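Local coordinates for protein (R)-specific enoyl-CoA hydratase (Aeromonas punctata, PDB 1IQ6) that catalyses the hydration of trans-2-enoyl-CoA with acyl chains of four to six carbons to the (3R)-3-hydroxyacyl-CoA, as a homodimer of hot-dog-fold subunits, at residues 12-18 / 91-97; 32-38 / 48-54; 82-88 / 122-126; 108-114 / 127-133. One frame throughout, in Å; residues are numbered along the deposited sequence.

Overall arrangement
Interactions 1, 3 and 4 are strand pairings in one antiparallel sheet; interaction 2 joins two loops about 30 Å, centre to centre, from interaction 4. Interaction 1 lies at the 11-17 edge, where charged and hydroxyl side chains cover one face and apolar ones meet helix 55-68 on the other. Interactions 3 and 4 share strand 123-132: the first pairs it with strand 76-84, through which the sheet continues into the second subunit, while the second is the more apolar hairpin with strand 109-117. Interaction 2 is the most buried, built on histidine side chains and carbonyl oxygens, and abuts interaction 3 where Val53 N probably hydrogen-bonds Val88 O.

Interaction 1: residues 12-18 / 91-97; sequences ARLSKRF and GDEVTAE
With CG beside the backbone N (chi1 -76°) and an extended chain from there to NE, Arg17 crosses Glu93 at a slant and lays one guanidinium face over its CB. Arg17 NH2 then donates to Gly91 O at 2.9 Å, the acceptor lying in the guanidinium plane and the N-H using a carbonyl lone pair. A water joins Arg17 NE to Glu93 OE1. At the other end, Arg13 bends at chi3 (66°) so that its guanidinium stacks on the carboxylate of Glu97, the two planes 10° apart. Arg13 NH1 and Glu97 OE1 are 3.3 Å apart, but the oxygen sits over the face, so this salt bridge is one of charge alone. Between the arginines, Ser15 OG and Thr95 OG1 share a hydrogen bond of 3.1 Å. These residues form the polar face of an antiparallel pairing between the edge strand 11-17 of the hot-dog sheet and strand 93-103. Two hydrogen-bonded pairs, Leu14 with Ala96 and Lys16 with Val94, hold the backbones together. On their face Leu14 CD1 reaches Ala96 CB at 4.1 Å, and both residues pack on Leu65 of helix 55-68. Lys16 NZ forms a salt bridge with Glu31 and a hydrogen bond with Leu29 O, both of the second subunit. Beyond the strands Gly91 N donates to Phe18 O (2.8 Å), and one water accepts from Phe18 N.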
# COMPACT_ATOMS: atom_id res chain seq x y z
N ALA B 12 -8.53 -16.63 -2.80
CA ALA B 12 -7.13 -16.99 -2.86
C ALA B 12 -6.46 -16.46 -1.61
O ALA B 12 -6.90 -15.47 -1.03
CB ALA B 12 -6.47 -16.39 -4.10
N ARG B 13 -5.38 -17.11 -1.20
CA ARG B 13 -4.67 -16.67 -0.02
C ARG B 13 -3.20 -17.06 -0.08
O ARG B 13 -2.79 -17.87 -0.90
CB ARG B 13 -5.30 -17.28 1.25
CG ARG B 13 -5.18 -18.80 1.33
CD ARG B 13 -5.41 -19.30 2.76
NE ARG B 13 -6.78 -19.09 3.23
CZ ARG B 13 -7.22 -19.49 4.42
NH1 ARG B 13 -8.48 -19.26 4.77
NH2 ARG B 13 -6.40 -20.10 5.27
N LEU B 14 -2.41 -16.43 0.78
CA LEU B 14 -0.99 -16.74 0.89
C LEU B 14 -0.57 -16.32 2.29
O LEU B 14 -1.24 -15.52 2.94
CB LEU B 14 -0.17 -16.00 -0.18
CG LEU B 14 -0.08 -14.47 -0.22
CD1 LEU B 14 0.75 -13.94 0.94
CD2 LEU B 14 0.58 -14.06 -1.54
N SER B 15 0.54 -16.88 2.76
CA SER B 15 1.04 -16.53 4.07
C SER B 15 2.48 -16.08 3.91
O SER B 15 3.18 -16.50 2.99
CB SER B 15 0.97 -17.74 5.02
OG SER B 15 -0.37 -18.10 5.26
N LYS B 16 2.91 -15.21 4.81
CA LYS B 16 4.27 -14.70 4.74
C LYS B 16 4.72 -14.11 6.06
O LYS B 16 3.91 -13.62 6.84
CB LYS B 16 4.37 -13.63 3.66
CG LYS B 16 5.77 -13.11 3.46
CD LYS B 16 5.90 -12.29 2.20
CE LYS B 16 7.34 -11.90 1.97
NZ LYS B 16 7.55 -11.25 0.65
N ARG B 17 6.02 -14.18 6.31
CA ARG B 17 6.61 -13.63 7.52
C ARG B 17 7.48 -12.43 7.15
O ARG B 17 8.41 -12.56 6.35
CB ARG B 17 7.48 -14.67 8.23
CG ARG B 17 6.73 -15.73 8.99
CD ARG B 17 7.71 -16.73 9.63
NE ARG B 17 7.00 -17.80 10.32
CZ ARG B 17 6.48 -17.70 11.54
NH1 ARG B 17 5.85 -18.74 12.07
NH2 ARG B 17 6.60 -16.58 12.23
N PHE B 18 7.16 -11.27 7.70
CA PHE B 18 7.97 -10.09 7.43
C PHE B 18 8.88 -9.91 8.63
O PHE B 18 8.43 -9.53 9.71
CB PHE B 18 7.10 -8.84 7.25
CG PHE B 18 6.32 -8.82 5.98
CD1 PHE B 18 4.93 -8.84 6.00
CD2 PHE B 18 6.96 -8.77 4.74
CE1 PHE B 18 4.18 -8.79 4.82
CE2 PHE B 18 6.23 -8.72 3.56
CZ PHE B 18 4.83 -8.73 3.60
N GLY B 91 8.53 -10.40 12.41
CA GLY B 91 8.90 -11.80 12.54
C GLY B 91 7.72 -12.74 12.57
O GLY B 91 7.88 -13.93 12.29
N ASP B 92 6.54 -12.23 12.88
CA ASP B 92 5.35 -13.07 12.93
C ASP B 92 4.78 -13.29 11.54
O ASP B 92 4.98 -12.48 10.64
CB ASP B 92 4.28 -12.44 13.83
CG ASP B 92 4.63 -12.55 15.31
OD1 ASP B 92 3.90 -11.97 16.13
OD2 ASP B 92 5.63 -13.22 15.64
N GLU B 93 4.07 -14.40 11.37
CA GLU B 93 3.46 -14.72 10.09
C GLU B 93 2.08 -14.10 9.97
O GLU B 93 1.41 -13.84 10.97
CB GLU B 93 3.36 -16.24 9.93
CG GLU B 93 2.63 -16.72 8.68
CD GLU B 93 2.54 -18.23 8.61
OE1 GLU B 93 3.47 -18.86 8.05
OE2 GLU B 93 1.55 -18.79 9.11
N VAL B 94 1.67 -13.81 8.74
CA VAL B 94 0.34 -13.28 8.47
C VAL B 94 -0.22 -14.05 7.29
O VAL B 94 0.51 -14.72 6.55
CB VAL B 94 0.34 -11.78 8.08
CG1 VAL B 94 0.93 -10.96 9.21
CG2 VAL B 94 1.11 -11.57 6.78
N THR B 95 -1.54 -13.97 7.12
CA THR B 95 -2.20 -14.62 6.00
C THR B 95 -3.01 -13.55 5.28
O THR B 95 -3.80 -12.84 5.90
CB THR B 95 -3.13 -15.75 6.48
OG1 THR B 95 -2.36 -16.76 7.16
CG2 THR B 95 -3.85 -16.40 5.30
N ALA B 96 -2.78 -13.42 3.98
CA ALA B 96 -3.49 -12.44 3.16
C ALA B 96 -4.57 -13.24 2.43
O ALA B 96 -4.30 -14.32 1.91
CB ALA B 96 -2.55 -11.78 2.16
N GLU B 97 -5.78 -12.69 2.38
CA GLU B 97 -6.91 -13.38 1.74
C GLU B 97 -7.72 -12.42 0.88
O GLU B 97 -8.04 -11.31 1.31
CB GLU B 97 -7.83 -13.99 2.81
CG GLU B 97 -7.14 -14.99 3.73
CD GLU B 97 -8.02 -15.51 4.85
OE1 GLU B 97 -7.50 -16.23 5.73
OE2 GLU B 97 -9.24 -15.21 4.87
O HOH W 1 -10.64 -18.21 3.85
O HOH W 2 4.27 -11.08 8.37
O HOH W 3 6.40 -16.08 15.58
O HOH W 4 6.57 -19.60 8.47
O HOH W 5 5.72 -10.02 10.15

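Interaction 2: residues 32-38 / 48-54; sequences DFNPLHL and FERPIVH
Two histidine rings lie face to face here, His37 and His54, with centroids 3.7 Å apart and planes 22° from parallel. They join the loops around helix 40-44 in this hot-dog hydratase, and the 32-37 loop probably contributes to the (3R)-3-hydroxyacyl-CoA site. His54, the N-cap of helix 55-68, places CG over the centre of the His37 ring, whereas His37 CD2 sits above the rim of the His54 ring. Each ring is also held at its edge by a backbone carbonyl. His54 NE2 donates to Asp32 O (3.0 Å) in a nearly straight bond, 171° at the hydrogen. His37 ND1 donates to Ile52 O at 2.8 Å, reaching that oxygen from above the carbonyl plane though it stays within the plane of its own ring. Together the stack and these bonds restrict the rotation of both imidazoles. A further bond, Ile52 N to Leu36 O, ties the loop backbones. The carboxylate of Asp32 stands almost perpendicular to the His54 ring; its OD1 accepts from Asn34 N in an Asx turn, and OD2 is hydrogen-bonded to Ser63 of the second subunit, while also lying 3.4 Å from His54 CD2.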
# COMPACT_ATOMS: atom_id res chain seq x y z
N ASP B 32 9.74 5.48 5.08
CA ASP B 32 9.11 5.48 6.40
C ASP B 32 9.97 4.77 7.44
O ASP B 32 9.89 3.55 7.60
CB ASP B 32 7.73 4.82 6.37
CG ASP B 32 7.02 4.87 7.72
OD1 ASP B 32 7.60 5.41 8.68
OD2 ASP B 32 5.88 4.37 7.83
N PHE B 33 10.80 5.54 8.13
CA PHE B 33 11.68 5.00 9.15
C PHE B 33 11.12 5.26 10.55
O PHE B 33 11.88 5.44 11.51
CB PHE B 33 13.08 5.60 9.02
CG PHE B 33 13.71 5.37 7.67
CD1 PHE B 33 13.48 6.26 6.62
CD2 PHE B 33 14.50 4.25 7.44
CE1 PHE B 33 14.04 6.03 5.36
CE2 PHE B 33 15.06 4.01 6.19
CZ PHE B 33 14.83 4.91 5.14
N ASN B 34 9.79 5.27 10.67
CA ASN B 34 9.12 5.49 11.95
C ASN B 34 9.72 4.47 12.93
O ASN B 34 9.70 3.27 12.67
CB ASN B 34 7.62 5.24 11.79
CG ASN B 34 6.79 5.81 12.93
OD1 ASN B 34 7.31 6.09 14.01
ND2 ASN B 34 5.49 5.97 12.70
N PRO B 35 10.27 4.94 14.06
CA PRO B 35 10.87 4.04 15.05
C PRO B 35 9.93 2.94 15.56
O PRO B 35 10.39 1.95 16.14
CB PRO B 35 11.34 4.99 16.15
CG PRO B 35 10.46 6.20 15.99
CD PRO B 35 10.38 6.34 14.50
N LEU B 36 8.63 3.11 15.35
CA LEU B 36 7.65 2.12 15.77
C LEU B 36 7.90 0.79 15.07
O LEU B 36 7.54 -0.28 15.58
CB LEU B 36 6.22 2.58 15.44
CG LEU B 36 5.52 3.62 16.31
CD1 LEU B 36 6.18 4.97 16.15
CD2 LEU B 36 4.06 3.71 15.91
N HIS B 37 8.54 0.85 13.90
CA HIS B 37 8.82 -0.33 13.11
C HIS B 37 10.23 -0.89 13.24
O HIS B 37 10.52 -1.95 12.68
CB HIS B 37 8.58 -0.03 11.62
CG HIS B 37 7.26 0.63 11.34
ND1 HIS B 37 6.06 0.05 11.66
CD2 HIS B 37 6.97 1.82 10.76
CE1 HIS B 37 5.07 0.85 11.28
NE2 HIS B 37 5.60 1.93 10.74
N LEU B 38 11.10 -0.22 13.99
CA LEU B 38 12.49 -0.67 14.08
C LEU B 38 13.17 -0.72 15.45
O LEU B 38 13.91 -1.66 15.75
CB LEU B 38 13.34 0.19 13.14
CG LEU B 38 12.79 0.44 11.73
CD1 LEU B 38 13.55 1.57 11.07
CD2 LEU B 38 12.89 -0.84 10.91
N PHE B 48 2.24 -0.93 21.92
CA PHE B 48 2.60 -2.11 21.15
C PHE B 48 3.71 -2.90 21.83
O PHE B 48 3.86 -4.11 21.60
CB PHE B 48 3.04 -1.72 19.74
CG PHE B 48 2.00 -0.95 18.98
CD1 PHE B 48 2.18 0.40 18.71
CD2 PHE B 48 0.83 -1.57 18.56
CE1 PHE B 48 1.21 1.12 18.02
CE2 PHE B 48 -0.15 -0.85 17.87
CZ PHE B 48 0.05 0.50 17.60
N GLU B 49 4.49 -2.21 22.66
CA GLU B 49 5.59 -2.80 23.42
C GLU B 49 6.78 -3.28 22.60
O GLU B 49 7.91 -3.30 23.09
CB GLU B 49 5.07 -3.96 24.28
CG GLU B 49 3.99 -3.56 25.26
CD GLU B 49 3.71 -4.63 26.30
OE1 GLU B 49 4.64 -4.97 27.06
OE2 GLU B 49 2.57 -5.14 26.34
N ARG B 50 6.54 -3.66 21.35
CA ARG B 50 7.62 -4.13 20.48
C ARG B 50 7.40 -3.67 19.04
O ARG B 50 6.29 -3.31 18.65
CB ARG B 50 7.72 -5.66 20.54
CG ARG B 50 6.38 -6.37 20.44
CD ARG B 50 6.56 -7.88 20.38
NE ARG B 50 7.32 -8.29 19.21
CZ ARG B 50 7.48 -9.55 18.81
NH1 ARG B 50 8.20 -9.83 17.73
NH2 ARG B 50 6.91 -10.54 19.50
N PRO B 51 8.47 -3.68 18.22
CA PRO B 51 8.39 -3.26 16.81
C PRO B 51 7.30 -3.97 16.01
O PRO B 51 7.14 -5.19 16.10
CB PRO B 51 9.79 -3.56 16.28
CG PRO B 51 10.65 -3.36 17.50
CD PRO B 51 9.85 -4.06 18.57
N ILE B 52 6.59 -3.19 15.21
CA ILE B 52 5.52 -3.72 14.38
C ILE B 52 5.79 -3.49 12.90
O ILE B 52 6.51 -2.57 12.52
CB ILE B 52 4.16 -3.09 14.76
CG1 ILE B 52 4.18 -1.58 14.51
CG2 ILE B 52 3.85 -3.37 16.22
CD1 ILE B 52 2.85 -0.89 14.78
N VAL B 53 5.22 -4.35 12.06
CA VAL B 53 5.38 -4.26 10.61
C VAL B 53 4.54 -3.11 10.05
O VAL B 53 3.41 -2.90 10.50
CB VAL B 53 4.93 -5.58 9.94
CG1 VAL B 53 5.04 -5.48 8.43
CG2 VAL B 53 5.77 -6.74 10.47
N HIS B 54 5.07 -2.37 9.08
CA HIS B 54 4.33 -1.27 8.47
C HIS B 54 3.00 -1.78 7.93
O HIS B 54 2.97 -2.78 7.21
CB HIS B 54 5.07 -0.68 7.27
CG HIS B 54 6.41 -0.11 7.58
ND1 HIS B 54 7.48 -0.88 7.95
CD2 HIS B 54 6.87 1.16 7.50
CE1 HIS B 54 8.55 -0.11 8.08
NE2 HIS B 54 8.20 1.13 7.81

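Interaction 3: residues 82-88 / 122-126; sequences LSFKLPV and ALAVT
Strands 82-84 and 123-126 run antiparallel, 156° between their directions, with Ser83 and Thr126 as the hydrogen-bonded pair and Phe84 opposite Val125 as the non-hydrogen-bonded one. In the hot-dog sheet this joins strand 76-84 to strand 123-132 where the latter carries a classic beta bulge, Ala124 and Val125 both facing Ile116 of strand 109-117. Ala124 O is a focus of the contact: Lys85 N donates to it at 2.8 Å from above the carbonyl plane, Leu86 N adds a weak bond, and a water bridges it to Leu86 O. On the face carrying Phe84 and Val125 the two side chains run alongside each other in the same direction, and Val125 CG2 meets Phe84 CD2 at 3.9 Å. With chi1 at -175°, Val125 directs CG1 to Leu82 CD2, 4.0 Å away; Leu82 in turn packs on Met56, Ala59 and Phe62 of helix 55-68. Phe84, which probably helps bind the hydroxyacyl-CoA, also meets the ring of Tyr77 of the second subunit; a strand of that subunit pairs antiparallel with Leu82 and Ser83 and carries the sheet across the dimer interface. The opposite face is more polar: a water connects Ser83 OG to Thr126 O, and Thr126 CG2 lies against Ser83 CB at 4.1 Å. Past the strand end, Val88 CG2 touches Ala124 CB at 4.0 Å. Leu86 leans over the start of strand 123-126, where its CD1 presses on Ala122 CB at 3.5 Å, tighter than a usual carbon contact.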
# COMPACT_ATOMS: atom_id res chain seq x y z
N LEU B 82 -8.22 0.62 2.69
CA LEU B 82 -7.55 -0.06 3.78
C LEU B 82 -7.91 0.49 5.14
O LEU B 82 -7.94 1.70 5.34
CB LEU B 82 -6.03 0.05 3.61
CG LEU B 82 -5.44 -0.49 2.31
CD1 LEU B 82 -4.05 0.10 2.10
CD2 LEU B 82 -5.40 -2.00 2.34
N SER B 83 -8.18 -0.40 6.08
CA SER B 83 -8.48 -0.02 7.45
C SER B 83 -7.56 -0.91 8.29
O SER B 83 -7.58 -2.14 8.14
CB SER B 83 -9.94 -0.28 7.79
OG SER B 83 -10.79 0.57 7.04
N PHE B 84 -6.74 -0.29 9.14
CA PHE B 84 -5.79 -1.01 9.97
C PHE B 84 -6.38 -1.21 11.36
O PHE B 84 -6.67 -0.24 12.06
CB PHE B 84 -4.47 -0.23 9.99
CG PHE B 84 -3.93 0.06 8.61
CD1 PHE B 84 -4.22 1.26 7.96
CD2 PHE B 84 -3.18 -0.91 7.94
CE1 PHE B 84 -3.76 1.49 6.66
CE2 PHE B 84 -2.72 -0.68 6.64
CZ PHE B 84 -3.01 0.53 6.00
N LYS B 85 -6.54 -2.47 11.75
CA LYS B 85 -7.19 -2.81 13.01
C LYS B 85 -6.31 -3.34 14.14
O LYS B 85 -6.54 -3.02 15.31
CB LYS B 85 -8.31 -3.81 12.74
CG LYS B 85 -9.30 -3.38 11.66
CD LYS B 85 -9.96 -2.06 12.02
CE LYS B 85 -11.04 -1.66 11.02
NZ LYS B 85 -11.65 -0.36 11.38
N LEU B 86 -5.34 -4.17 13.80
CA LEU B 86 -4.45 -4.74 14.80
C LEU B 86 -3.03 -4.74 14.29
O LEU B 86 -2.79 -4.77 13.08
CB LEU B 86 -4.86 -6.18 15.14
CG LEU B 86 -6.14 -6.37 15.97
CD1 LEU B 86 -6.49 -7.85 16.01
CD2 LEU B 86 -5.93 -5.83 17.38
N PRO B 87 -2.06 -4.71 15.20
CA PRO B 87 -0.66 -4.71 14.79
C PRO B 87 -0.13 -6.10 14.49
O PRO B 87 -0.63 -7.11 15.01
CB PRO B 87 0.04 -4.09 15.99
CG PRO B 87 -0.74 -4.69 17.14
CD PRO B 87 -2.18 -4.56 16.67
N VAL B 88 0.88 -6.15 13.63
CA VAL B 88 1.54 -7.39 13.29
C VAL B 88 2.98 -7.17 13.76
O VAL B 88 3.62 -6.20 13.36
CB VAL B 88 1.54 -7.65 11.77
CG1 VAL B 88 2.51 -8.78 11.44
CG2 VAL B 88 0.13 -8.02 11.31
N ALA B 122 -6.47 -13.18 14.01
CA ALA B 122 -7.25 -11.96 14.19
C ALA B 122 -7.07 -11.01 13.02
O ALA B 122 -6.00 -10.94 12.41
CB ALA B 122 -6.85 -11.27 15.50
N LEU B 123 -8.12 -10.26 12.70
CA LEU B 123 -8.10 -9.33 11.58
C LEU B 123 -7.18 -8.14 11.84
O LEU B 123 -7.41 -7.37 12.77
CB LEU B 123 -9.51 -8.84 11.29
CG LEU B 123 -9.70 -8.04 10.00
CD1 LEU B 123 -9.35 -8.91 8.80
CD2 LEU B 123 -11.14 -7.56 9.90
N ALA B 124 -6.15 -8.00 11.00
CA ALA B 124 -5.20 -6.90 11.15
C ALA B 124 -5.46 -5.77 10.14
O ALA B 124 -5.29 -4.59 10.47
CB ALA B 124 -3.78 -7.42 10.99
N VAL B 125 -5.85 -6.14 8.93
CA VAL B 125 -6.13 -5.17 7.87
C VAL B 125 -7.32 -5.66 7.06
O VAL B 125 -7.43 -6.85 6.76
CB VAL B 125 -4.93 -5.03 6.90
CG1 VAL B 125 -5.21 -3.92 5.89
CG2 VAL B 125 -3.65 -4.75 7.68
N THR B 126 -8.22 -4.75 6.72
CA THR B 126 -9.38 -5.12 5.92
C THR B 126 -9.71 -4.00 4.95
O THR B 126 -9.36 -2.84 5.17
CB THR B 126 -10.60 -5.46 6.80
OG1 THR B 126 -11.64 -6.00 5.97
CG2 THR B 126 -11.12 -4.22 7.52
O HOH W 6 -11.19 -0.46 4.51
O HOH W 7 -2.83 -3.08 10.90

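Interaction 4: residues 108-114 / 127-133; sequences PIATLTT and GEAVVKL
Gly127 opens the pairing: its O accepts from Thr114 N at 2.9 Å, in a bond straight at the hydrogen although the donor stands above the carbonyl plane. Thr114 OG1 is turned between its backbone N and carbonyl carbon (chi1 58°) and hydrogen-bonds to Gln80 of strand 76-84. Glu128 follows on the more exposed face, where a water donates to its OE2 and links it to Thr113 OG1; the same carboxylate oxygen passes 3.9 Å from Thr111 CG2. Ala129 exchanges two backbone hydrogen bonds with Leu112, while its CB rests against Thr114 CG2 at 3.8 Å, on the side covered by Phe62 and Leu66 of helix 55-68. With Val130 the more exposed face turns apolar: its CG1, anti to the backbone N, comes obliquely against Ile109 CG2, 3.6 Å away. Val131 forms a reciprocal pair of hydrogen bonds with Ala110, and its CG2 meets Leu112 CD1 at 3.8 Å, the two side chains crossing at about a right angle. Lys132 pairs with Ile109 as a non-hydrogen-bonded pair. Finally Leu133 N donates to Pro108 O (2.8 Å), and its side chain lies against Pro108, with CD2 reaching Ala110 CB at 3.7 Å. This is the regularly paired part of the antiparallel beta hairpin of strands 109-117 and 123-132, lying within the hot-dog sheet with its more apolar face against the central helix 55-68.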
# COMPACT_ATOMS: atom_id res chain seq x y z
N PRO B 108 -15.18 -4.70 -17.68
CA PRO B 108 -14.49 -5.85 -17.08
C PRO B 108 -13.76 -5.45 -15.80
O PRO B 108 -12.53 -5.37 -15.77
CB PRO B 108 -13.54 -6.28 -18.19
CG PRO B 108 -13.16 -4.98 -18.81
CD PRO B 108 -14.50 -4.27 -18.92
N ILE B 109 -14.53 -5.21 -14.75
CA ILE B 109 -13.99 -4.80 -13.46
C ILE B 109 -14.50 -5.72 -12.36
O ILE B 109 -15.65 -6.16 -12.39
CB ILE B 109 -14.40 -3.34 -13.15
CG1 ILE B 109 -13.75 -2.40 -14.17
CG2 ILE B 109 -14.00 -2.97 -11.72
CD1 ILE B 109 -14.12 -0.95 -14.00
N ALA B 110 -13.64 -6.01 -11.39
CA ALA B 110 -14.02 -6.87 -10.28
C ALA B 110 -13.73 -6.19 -8.96
O ALA B 110 -12.81 -5.38 -8.85
CB ALA B 110 -13.24 -8.19 -10.35
N THR B 111 -14.55 -6.49 -7.96
CA THR B 111 -14.34 -5.95 -6.63
C THR B 111 -14.05 -7.16 -5.75
O THR B 111 -14.69 -8.21 -5.88
CB THR B 111 -15.58 -5.21 -6.10
OG1 THR B 111 -15.85 -4.08 -6.93
CG2 THR B 111 -15.35 -4.73 -4.67
N LEU B 112 -13.06 -7.03 -4.87
CA LEU B 112 -12.69 -8.12 -3.98
C LEU B 112 -12.47 -7.63 -2.56
O LEU B 112 -11.97 -6.53 -2.34
CB LEU B 112 -11.39 -8.79 -4.46
CG LEU B 112 -11.31 -9.33 -5.89
CD1 LEU B 112 -10.81 -8.23 -6.82
CD2 LEU B 112 -10.39 -10.55 -5.94
N THR B 113 -12.87 -8.45 -1.59
CA THR B 113 -12.63 -8.11 -0.20
C THR B 113 -11.20 -8.58 0.06
O THR B 113 -10.82 -9.69 -0.34
CB THR B 113 -13.63 -8.81 0.74
OG1 THR B 113 -14.90 -8.14 0.64
CG2 THR B 113 -13.16 -8.79 2.18
N THR B 114 -10.41 -7.72 0.69
CA THR B 114 -9.00 -8.00 0.96
C THR B 114 -8.72 -7.92 2.46
O THR B 114 -8.93 -6.88 3.08
CB THR B 114 -8.13 -6.97 0.22
OG1 THR B 114 -8.50 -5.65 0.64
CG2 THR B 114 -8.36 -7.08 -1.28
N GLY B 127 -10.38 -4.35 3.86
CA GLY B 127 -10.74 -3.35 2.88
C GLY B 127 -11.21 -4.02 1.61
O GLY B 127 -11.54 -5.21 1.61
N GLU B 128 -11.23 -3.25 0.53
CA GLU B 128 -11.67 -3.76 -0.77
C GLU B 128 -10.80 -3.27 -1.91
O GLU B 128 -10.36 -2.12 -1.92
CB GLU B 128 -13.11 -3.32 -1.05
CG GLU B 128 -14.18 -3.90 -0.16
CD GLU B 128 -15.54 -3.32 -0.48
OE1 GLU B 128 -15.73 -2.10 -0.26
OE2 GLU B 128 -16.41 -4.07 -0.97
N ALA B 129 -10.56 -4.15 -2.87
CA ALA B 129 -9.78 -3.80 -4.04
C ALA B 129 -10.73 -3.77 -5.24
O ALA B 129 -11.70 -4.52 -5.30
CB ALA B 129 -8.68 -4.83 -4.28
N VAL B 130 -10.44 -2.88 -6.17
CA VAL B 130 -11.21 -2.77 -7.41
C VAL B 130 -10.15 -2.95 -8.48
O VAL B 130 -9.16 -2.21 -8.51
CB VAL B 130 -11.88 -1.39 -7.56
CG1 VAL B 130 -12.62 -1.33 -8.89
CG2 VAL B 130 -12.86 -1.16 -6.41
N VAL B 131 -10.33 -3.93 -9.36
CA VAL B 131 -9.34 -4.20 -10.39
C VAL B 131 -9.92 -4.44 -11.78
O VAL B 131 -11.01 -5.00 -11.93
CB VAL B 131 -8.49 -5.44 -10.02
CG1 VAL B 131 -7.83 -5.23 -8.67
CG2 VAL B 131 -9.35 -6.68 -10.00
N LYS B 132 -9.16 -4.02 -12.79
CA LYS B 132 -9.55 -4.21 -14.18
C LYS B 132 -9.09 -5.63 -14.54
O LYS B 132 -7.95 -6.00 -14.27
CB LYS B 132 -8.84 -3.19 -15.07
CG LYS B 132 -9.22 -3.26 -16.54
CD LYS B 132 -8.46 -2.23 -17.36
CE LYS B 132 -8.79 -0.81 -16.91
NZ LYS B 132 -8.05 0.21 -17.71
N LEU B 133 -9.99 -6.40 -15.13
CA LEU B 133 -9.69 -7.79 -15.49
C LEU B 133 -8.62 -7.95 -16.57
O LEU B 133 -8.46 -7.09 -17.43
CB LEU B 133 -10.97 -8.50 -15.93
CG LEU B 133 -12.10 -8.49 -14.89
CD1 LEU B 133 -13.29 -9.28 -15.43
CD2 LEU B 133 -11.61 -9.10 -13.59
O HOH W 8 -15.75 -6.47 -1.63